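Nisin biosynthesis protein nisC (Lactococcus lactis subsp. lactis, PDB 2G0D) catalyses the cyclisation steps of nisin biosynthesis, forming the thioether rings of this lantibiotic with the help of a bound zinc ion. Local coordinates at residues Q57-I60 against D61-I64. Numbering follows the deposited sequence.
Sequences QKKI and DNYI
Four consecutive i-to-i+4 backbone bonds join Q57-I60 to D61-I64, from D61 N to Q57 O (3.0 Å) through to I64 N on I60 O (2.7 Å). This unbroken pattern, with phi/psi staying in the helical region throughout, identifies about two turns of alpha helix. Beyond the backbone, the Q57 chain, CG anti to the backbone N, bends at chi2 (52°) and brings NE2 alongside the D61 carboxylate. There NE2 gives OD2 a straight but weak hydrogen bond (3.3 Å). The amide and carboxylate planes stand 56° apart. D61 OD1 also bonds Y102 OH, tying this face to helix 100-122. On another face, a water accepts from K59 NZ (3.1 Å) and, weakly, from N62 ND2 (3.2 Å). K59 O lies 3.1 Å above one face of the Y63 ring, offset toward its rim. D16 of helix 3-20 holds both side chains, by a salt bridge to K59 NZ and a hydrogen bond from Y63 OH. I60 and I64 run side by side, CG2 of I60 meeting CD1 of I64 at 3.6 Å; I60 packs on helix 37-45 and I64 on helix 100-122. This is i/i+4 side-chain pairing on an amphipathic helix, 53-74, joining neighbouring helices of the LanC alpha toroid.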
loop_
_atom_site.group_PDB
_atom_site.type_symbol
_atom_site.label_atom_id
_atom_site.label_comp_id
_atom_site.label_asym_id
_atom_site.label_seq_id
_atom_site.Cartn_x
_atom_site.Cartn_y
_atom_site.Cartn_z
ATOM N N GLN A 57 -2.249 -21.946 12.321
ATOM C CA GLN A 57 -3.674 -21.849 11.973
ATOM C C GLN A 57 -4.589 -21.734 13.215
ATOM O O GLN A 57 -5.625 -21.050 13.181
ATOM C CB GLN A 57 -4.101 -23.030 11.084
ATOM C CG GLN A 57 -5.503 -22.870 10.451
ATOM C CD GLN A 57 -5.679 -21.528 9.712
ATOM O OE1 GLN A 57 -4.883 -21.181 8.833
ATOM N NE2 GLN A 57 -6.722 -20.778 10.075
ATOM N N LYS A 58 -4.204 -22.400 14.300
ATOM C CA LYS A 58 -4.942 -22.309 15.561
ATOM C C LYS A 58 -4.886 -20.879 16.114
ATOM O O LYS A 58 -5.911 -20.317 16.501
ATOM C CB LYS A 58 -4.384 -23.327 16.570
ATOM C CG LYS A 58 -5.138 -23.443 17.879
ATOM C CD LYS A 58 -6.361 -24.368 17.745
ATOM C CE LYS A 58 -7.678 -23.615 17.854
ATOM N NZ LYS A 58 -8.011 -23.421 19.304
ATOM N N LYS A 59 -3.683 -20.300 16.140
ATOM C CA LYS A 59 -3.494 -18.905 16.533
ATOM C C LYS A 59 -4.285 -17.962 15.649
ATOM O O LYS A 59 -4.939 -17.045 16.134
ATOM C CB LYS A 59 -2.008 -18.522 16.532
ATOM C CG LYS A 59 -1.114 -19.433 17.366
ATOM C CD LYS A 59 -1.465 -19.431 18.857
ATOM C CE LYS A 59 -0.655 -20.489 19.587
ATOM N NZ LYS A 59 -0.784 -20.378 21.066
ATOM N N ILE A 60 -4.220 -18.183 14.345
ATOM C CA ILE A 60 -4.962 -17.363 13.402
ATOM C C ILE A 60 -6.437 -17.360 13.805
ATOM O O ILE A 60 -7.036 -16.286 13.998
ATOM C CB ILE A 60 -4.722 -17.829 11.940
ATOM C CG1 ILE A 60 -3.315 -17.399 11.491
ATOM C CG2 ILE A 60 -5.772 -17.240 10.970
ATOM C CD1 ILE A 60 -2.685 -18.315 10.461
ATOM N N ASP A 61 -6.993 -18.559 14.000
ATOM C CA ASP A 61 -8.404 -18.694 14.348
ATOM C C ASP A 61 -8.703 -18.074 15.710
ATOM O O ASP A 61 -9.735 -17.435 15.879
ATOM C CB ASP A 61 -8.861 -20.146 14.244
ATOM C CG ASP A 61 -8.953 -20.627 12.790
ATOM O OD1 ASP A 61 -9.321 -19.825 11.908
ATOM O OD2 ASP A 61 -8.668 -21.815 12.531
ATOM N N ASN A 62 -7.769 -18.216 16.651
ATOM C CA ASN A 62 -7.844 -17.508 17.917
ATOM C C ASN A 62 -7.953 -16.006 17.698
ATOM O O ASN A 62 -8.835 -15.349 18.257
ATOM C CB ASN A 62 -6.610 -17.813 18.784
ATOM C CG ASN A 62 -6.661 -19.190 19.405
ATOM O OD1 ASN A 62 -7.713 -19.843 19.399
ATOM N ND2 ASN A 62 -5.522 -19.653 19.942
ATOM N N TYR A 63 -7.039 -15.465 16.887
ATOM C CA TYR A 63 -6.973 -14.031 16.677
ATOM C C TYR A 63 -8.203 -13.549 15.898
ATOM O O TYR A 63 -8.680 -12.439 16.128
ATOM C CB TYR A 63 -5.667 -13.642 15.960
ATOM C CG TYR A 63 -4.392 -14.021 16.693
ATOM C CD1 TYR A 63 -4.382 -14.231 18.081
ATOM C CD2 TYR A 63 -3.188 -14.145 16.001
ATOM C CE1 TYR A 63 -3.209 -14.566 18.760
ATOM C CE2 TYR A 63 -2.012 -14.463 16.660
ATOM C CZ TYR A 63 -2.025 -14.680 18.042
ATOM O OH TYR A 63 -0.857 -15.012 18.690
ATOM N N ILE A 64 -8.709 -14.384 14.986
ATOM C CA ILE A 64 -9.931 -14.063 14.254
ATOM C C ILE A 64 -11.146 -14.015 15.195
ATOM O O ILE A 64 -11.900 -13.036 15.202
ATOM C CB ILE A 64 -10.189 -15.042 13.076
ATOM C CG1 ILE A 64 -9.173 -14.821 11.940
ATOM C CG2 ILE A 64 -11.580 -14.845 12.516
ATOM C CD1 ILE A 64 -9.108 -15.959 10.972
HETATM O O HOH W 1 -3.580 -21.667 21.505
#